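Local structure of SxtG (Microseira wollei, 6U1R) at residues P304-Q309 against S355-Y360; I332-Q337 against G364-A369. The protein is an amidinotransferase of the saxitoxin biosynthetic pathway, probably transferring an amidino group by way of an amidino-cysteine intermediate. One frame throughout, in Å; residues are numbered along the deposited sequence.

Interaction 1 (P304-Q309 against S355-Y360); sequences PNHIPQ and SFESYY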
loop_
_atom_site.group_PDB
_atom_site.type_symbol
_atom_site.label_atom_id
_atom_site.label_comp_id
_atom_site.label_asym_id
_atom_site.label_seq_id
_atom_site.Cartn_x
_atom_site.Cartn_y
_atom_site.Cartn_z
ATOM N N PRO A 304 8.069 -13.959 -35.591
ATOM C CA PRO A 304 9.192 -14.810 -35.174
ATOM C C PRO A 304 9.342 -16.091 -35.975
ATOM O O PRO A 304 10.461 -16.619 -36.057
ATOM C CB PRO A 304 8.862 -15.119 -33.704
ATOM C CG PRO A 304 7.366 -15.034 -33.663
ATOM C CD PRO A 304 7.015 -13.907 -34.556
ATOM N N ASN A 305 8.263 -16.617 -36.557
ATOM C CA ASN A 305 8.314 -17.914 -37.227
ATOM C C ASN A 305 8.963 -18.949 -36.311
ATOM O O ASN A 305 9.803 -19.750 -36.732
ATOM C CB ASN A 305 9.077 -17.837 -38.561
ATOM C CG ASN A 305 8.381 -16.976 -39.601
ATOM O OD1 ASN A 305 9.026 -16.231 -40.352
ATOM N ND2 ASN A 305 7.070 -17.072 -39.658
ATOM N N HIS A 306 8.563 -18.925 -35.041
ATOM C CA HIS A 306 9.192 -19.730 -34.004
ATOM C C HIS A 306 8.297 -19.738 -32.778
ATOM O O HIS A 306 7.941 -18.669 -32.274
ATOM C CB HIS A 306 10.573 -19.180 -33.634
ATOM C CG HIS A 306 11.178 -19.837 -32.429
ATOM N ND1 HIS A 306 11.502 -21.177 -32.395
ATOM C CD2 HIS A 306 11.495 -19.341 -31.207
ATOM C CE1 HIS A 306 12.018 -21.473 -31.213
ATOM N NE2 HIS A 306 12.014 -20.379 -30.469
ATOM N N ILE A 307 7.912 -20.925 -32.320
ATOM C CA ILE A 307 7.148 -21.122 -31.095
ATOM C C ILE A 307 8.088 -21.761 -30.073
ATOM O O ILE A 307 8.543 -22.894 -30.282
ATOM C CB ILE A 307 5.911 -22.006 -31.316
ATOM C CG1 ILE A 307 5.062 -21.493 -32.485
ATOM C CG2 ILE A 307 5.082 -22.061 -30.026
ATOM C CD1 ILE A 307 4.449 -20.124 -32.262
ATOM N N PRO A 308 8.421 -21.090 -28.971
ATOM C CA PRO A 308 9.236 -21.749 -27.949
ATOM C C PRO A 308 8.469 -22.931 -27.372
ATOM O O PRO A 308 7.245 -22.905 -27.268
ATOM C CB PRO A 308 9.457 -20.653 -26.899
ATOM C CG PRO A 308 9.064 -19.356 -27.580
ATOM C CD PRO A 308 8.014 -19.733 -28.565
ATOM N N GLN A 309 9.191 -23.977 -26.991
ATOM C CA GLN A 309 8.548 -25.132 -26.378
ATOM C C GLN A 309 9.133 -25.415 -24.999
ATOM O O GLN A 309 10.338 -25.257 -24.779
ATOM C CB GLN A 309 8.673 -26.370 -27.272
ATOM C CG GLN A 309 7.646 -27.459 -26.947
ATOM C CD GLN A 309 6.203 -26.985 -27.112
ATOM O OE1 GLN A 309 5.698 -26.195 -26.307
ATOM N NE2 GLN A 309 5.538 -27.467 -28.160
ATOM N N SER A 355 20.779 -16.563 -24.461
ATOM C CA SER A 355 19.829 -17.671 -24.375
ATOM C C SER A 355 19.005 -17.540 -23.097
ATOM O O SER A 355 19.560 -17.356 -22.006
ATOM C CB SER A 355 20.543 -19.027 -24.384
ATOM O OG SER A 355 21.272 -19.219 -25.584
ATOM N N PHE A 356 17.679 -17.630 -23.230
ATOM C CA PHE A 356 16.798 -17.298 -22.115
ATOM C C PHE A 356 15.418 -17.942 -22.218
ATOM O O PHE A 356 14.541 -17.621 -21.412
ATOM C CB PHE A 356 16.663 -15.771 -22.008
ATOM C CG PHE A 356 16.472 -15.263 -20.587
ATOM C CD1 PHE A 356 17.411 -15.532 -19.609
ATOM C CD2 PHE A 356 15.363 -14.507 -20.238
ATOM C CE1 PHE A 356 17.259 -15.054 -18.310
ATOM C CE2 PHE A 356 15.200 -14.024 -18.945
ATOM C CZ PHE A 356 16.157 -14.311 -17.975
ATOM N N GLU A 357 15.202 -18.858 -23.177
ATOM C CA GLU A 357 13.883 -19.490 -23.277
ATOM C C GLU A 357 13.530 -20.341 -22.064
ATOM O O GLU A 357 12.337 -20.592 -21.838
ATOM C CB GLU A 357 13.766 -20.359 -24.526
ATOM C CG GLU A 357 13.786 -19.559 -25.799
ATOM C CD GLU A 357 13.232 -20.324 -26.977
ATOM O OE1 GLU A 357 13.367 -21.578 -27.015
ATOM O OE2 GLU A 357 12.647 -19.661 -27.862
ATOM N N SER A 358 14.528 -20.775 -21.272
ATOM C CA SER A 358 14.244 -21.523 -20.049
ATOM C C SER A 358 13.567 -20.669 -18.996
ATOM O O SER A 358 13.026 -21.216 -18.031
ATOM C CB SER A 358 15.522 -22.106 -19.440
ATOM O OG SER A 358 16.059 -23.113 -20.289
ATOM N N TYR A 359 13.616 -19.349 -19.142
ATOM C CA TYR A 359 12.917 -18.450 -18.240
ATOM C C TYR A 359 11.445 -18.305 -18.590
ATOM O O TYR A 359 10.641 -17.983 -17.709
ATOM C CB TYR A 359 13.601 -17.082 -18.265
ATOM C CG TYR A 359 13.597 -16.354 -16.933
ATOM C CD1 TYR A 359 14.576 -16.614 -15.973
ATOM C CD2 TYR A 359 12.646 -15.375 -16.650
ATOM C CE1 TYR A 359 14.596 -15.943 -14.756
ATOM C CE2 TYR A 359 12.658 -14.701 -15.429
ATOM C CZ TYR A 359 13.625 -14.990 -14.489
ATOM O OH TYR A 359 13.652 -14.318 -13.289
ATOM N N TYR A 360 11.068 -18.559 -19.846
ATOM C CA TYR A 360 9.699 -18.291 -20.277
ATOM C C TYR A 360 8.634 -19.012 -19.451
ATOM O O TYR A 360 7.549 -18.432 -19.262
ATOM C CB TYR A 360 9.533 -18.666 -21.753
ATOM C CG TYR A 360 10.315 -17.835 -22.762
ATOM C CD1 TYR A 360 11.087 -16.741 -22.386
ATOM C CD2 TYR A 360 10.265 -18.160 -24.107
ATOM C CE1 TYR A 360 11.789 -16.007 -23.335
ATOM C CE2 TYR A 360 10.952 -17.438 -25.047
ATOM C CZ TYR A 360 11.707 -16.361 -24.660
ATOM O OH TYR A 360 12.397 -15.632 -25.588
#
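A histidine-carboxylate hydrogen bond between two loops, H306 to E357, forms the polar half of this contact. H306 NE2 gives its N-H to E357 OE2 at 2.8 Å, with an N-H...O angle of 161°. The oxygen lies in the plane of the imidazole and accepts the N-H through its syn lone pair. Ring and carboxylate are nearly coplanar, 11° apart, and the two side chains come from opposite directions. With chi1 at 171°, the H306 ring swings away from its own backbone N and reaches toward E357, whose chain is extended beyond CG. The bond should favour a carboxylate charge on E357, and would tend to polarise the imidazole.

P308 packs on both E357 and Y360. Its CB lies over one face of the E357 carboxylate, 3.5 Å from OE2. Its CG makes the apolar contact, meeting the edge of the Y360 ring 3.7 Å from CE2. One face of that ring lies against E357 CA, so Y360 meets E357 with a face and P308 with an edge.

The Y360 side chain is about 8 Å from that of C368, the predicted amidino-cysteine residue. The contact joins the loop after strand 297-300 to the loop after strand 350-354. Helix 83-102 packs on S355, S358 and Y359, while E334 of strand 330-334 touches both E357 and Y360.

Interaction 2 (I332-Q337 against G364-A369); sequences IVEKKQ and GSFHCA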
loop_
_atom_site.group_PDB
_atom_site.type_symbol
_atom_site.label_atom_id
_atom_site.label_comp_id
_atom_site.label_asym_id
_atom_site.label_seq_id
_atom_site.Cartn_x
_atom_site.Cartn_y
_atom_site.Cartn_z
ATOM N N ILE A 332 19.383 -6.146 -25.053
ATOM C CA ILE A 332 19.483 -7.582 -24.834
ATOM C C ILE A 332 18.251 -8.233 -25.448
ATOM O O ILE A 332 17.112 -7.800 -25.198
ATOM C CB ILE A 332 19.630 -7.913 -23.336
ATOM C CG1 ILE A 332 20.997 -7.404 -22.825
ATOM C CG2 ILE A 332 19.513 -9.417 -23.090
ATOM C CD1 ILE A 332 21.218 -7.545 -21.360
ATOM N N VAL A 333 18.476 -9.275 -26.246
ATOM C CA VAL A 333 17.430 -9.934 -27.022
ATOM C C VAL A 333 17.776 -11.415 -27.081
ATOM O O VAL A 333 18.946 -11.806 -26.989
ATOM C CB VAL A 333 17.310 -9.280 -28.420
ATOM C CG1 VAL A 333 18.648 -9.165 -29.052
ATOM C CG2 VAL A 333 16.350 -10.031 -29.338
ATOM N N GLU A 334 16.745 -12.249 -27.202
ATOM C CA GLU A 334 16.913 -13.687 -27.036
ATOM C C GLU A 334 17.435 -14.351 -28.313
ATOM O O GLU A 334 17.023 -14.021 -29.429
ATOM C CB GLU A 334 15.589 -14.319 -26.611
ATOM C CG GLU A 334 15.740 -15.605 -25.781
ATOM C CD GLU A 334 16.108 -16.836 -26.611
ATOM O OE1 GLU A 334 15.626 -16.964 -27.761
ATOM O OE2 GLU A 334 16.863 -17.699 -26.100
ATOM N N LYS A 335 18.304 -15.346 -28.116
ATOM C CA LYS A 335 19.120 -15.902 -29.192
ATOM C C LYS A 335 18.292 -16.518 -30.315
ATOM O O LYS A 335 18.686 -16.447 -31.488
ATOM C CB LYS A 335 20.083 -16.934 -28.597
ATOM C CG LYS A 335 20.915 -17.692 -29.623
ATOM C CD LYS A 335 22.186 -18.270 -28.988
ATOM C CE LYS A 335 23.035 -19.044 -29.999
ATOM N NZ LYS A 335 23.601 -20.303 -29.413
ATOM N N LYS A 336 17.166 -17.152 -29.996
ATOM C CA LYS A 336 16.378 -17.768 -31.053
ATOM C C LYS A 336 15.475 -16.768 -31.767
ATOM O O LYS A 336 14.815 -17.140 -32.739
ATOM C CB LYS A 336 15.555 -18.934 -30.493
ATOM C CG LYS A 336 16.425 -20.122 -30.048
ATOM C CD LYS A 336 15.591 -21.359 -29.783
ATOM C CE LYS A 336 16.334 -22.369 -28.904
ATOM N NZ LYS A 336 17.257 -23.218 -29.696
ATOM N N GLN A 337 15.454 -15.505 -31.342
ATOM C CA GLN A 337 14.599 -14.507 -31.979
ATOM C C GLN A 337 15.339 -13.850 -33.143
ATOM O O GLN A 337 15.625 -12.661 -33.146
ATOM C CB GLN A 337 14.151 -13.471 -30.958
ATOM C CG GLN A 337 13.332 -14.073 -29.858
ATOM C CD GLN A 337 11.950 -14.471 -30.326
ATOM O OE1 GLN A 337 11.316 -13.744 -31.105
ATOM N NE2 GLN A 337 11.455 -15.615 -29.836
ATOM N N GLY A 364 8.163 -14.721 -17.897
ATOM C CA GLY A 364 8.867 -13.509 -18.283
ATOM C C GLY A 364 10.073 -13.768 -19.161
ATOM O O GLY A 364 10.557 -14.894 -19.295
ATOM N N SER A 365 10.569 -12.680 -19.757
ATOM C CA SER A 365 11.899 -12.673 -20.352
ATOM C C SER A 365 12.655 -11.487 -19.751
ATOM O O SER A 365 12.390 -11.124 -18.602
ATOM C CB SER A 365 11.819 -12.620 -21.884
ATOM O OG SER A 365 13.100 -12.809 -22.476
ATOM N N PHE A 366 13.577 -10.863 -20.499
ATOM C CA PHE A 366 14.557 -9.957 -19.885
ATOM C C PHE A 366 13.893 -8.759 -19.198
ATOM O O PHE A 366 14.286 -8.364 -18.093
ATOM C CB PHE A 366 15.551 -9.446 -20.936
ATOM C CG PHE A 366 16.180 -10.537 -21.752
ATOM C CD1 PHE A 366 17.093 -11.416 -21.180
ATOM C CD2 PHE A 366 15.838 -10.698 -23.096
ATOM C CE1 PHE A 366 17.658 -12.429 -21.934
ATOM C CE2 PHE A 366 16.394 -11.689 -23.844
ATOM C CZ PHE A 366 17.304 -12.561 -23.275
ATOM N N HIS A 367 12.933 -8.119 -19.868
ATOM C CA HIS A 367 12.289 -6.960 -19.265
ATOM C C HIS A 367 11.486 -7.359 -18.026
ATOM O O HIS A 367 11.536 -6.668 -17.005
ATOM C CB HIS A 367 11.428 -6.246 -20.312
ATOM C CG HIS A 367 10.892 -4.912 -19.877
ATOM N ND1 HIS A 367 9.592 -4.737 -19.453
ATOM C CD2 HIS A 367 11.466 -3.685 -19.837
ATOM C CE1 HIS A 367 9.388 -3.465 -19.163
ATOM N NE2 HIS A 367 10.509 -2.802 -19.383
ATOM N N CYS A 368 10.762 -8.483 -18.087
ATOM C CA CYS A 368 9.995 -8.966 -16.935
ATOM C C CYS A 368 10.896 -9.288 -15.752
ATOM O O CYS A 368 10.501 -9.109 -14.595
ATOM C CB CYS A 368 9.224 -10.232 -17.295
ATOM S SG CYS A 368 7.945 -9.963 -18.494
ATOM N N ALA A 369 12.076 -9.844 -16.035
ATOM C CA ALA A 369 13.000 -10.360 -15.046
ATOM C C ALA A 369 13.796 -9.269 -14.354
ATOM O O ALA A 369 14.604 -9.597 -13.477
ATOM C CB ALA A 369 13.965 -11.355 -15.709
#
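F366 packs its ring against the end of strand 330-334, just before the predicted amidino-cysteine C368. The tight part is at I332. Its CG2 methyl sits over the centre of the F366 ring, 3.5 Å from the centroid and only 6° off the ring normal. This is a CH-pi contact. The methyl gets there because CG2 is anti to the backbone N of I332, while CG1 lies beside that N (chi1 -67°). On the opposite face of the ring, S365 OG lies offset toward the rim.

The far rim of the ring meets the strand backbone. F366 CE2 is 3.4 Å from E334 N, which is near the ring plane, and 3.5 Å from V333 C. E334 CB adds a looser touch, 3.9 Å from F366 CE2. Around this core, F356 stacks on F366 and F96 meets both F366 and I332.

The solvent side is the turn that follows the strand. K335 and K336 are exposed there and make no contact with 364-369. The type I turn from E334 to Q337 is closed by Q337 N to E334 O. E334 OE1 also accepts K336 N at 2.7 Å, from above the carboxylate plane. The other oxygen, OE2, takes F356 N.

Across the two segments the contact is therefore a CH-pi contact over one face of F366 plus van der Waals packing of the strand backbone around its rim. It is apolar in character, and the polar bonds of E334 belong to its own turn and to the 355-360 loop.

From the N terminus, 304-309 comes first, then 332-337, 355-360 and 364-369. The segments alternate, so the two contacts cross. Interaction 1 closes a loop that takes in strands 324-325 and 330-334, helix 338-346 and strand 350-354. Interaction 2 opens within that loop and closes beyond it, just before strand 370-375. Their centres are 9 Å apart and they touch directly. One such touch is Y359 CD2, which packs 3.4 Å from G364 O. Together they tie the loop after strand 297-300, strand 330-334 and the loop carrying C368 into one region beside helix 83-102.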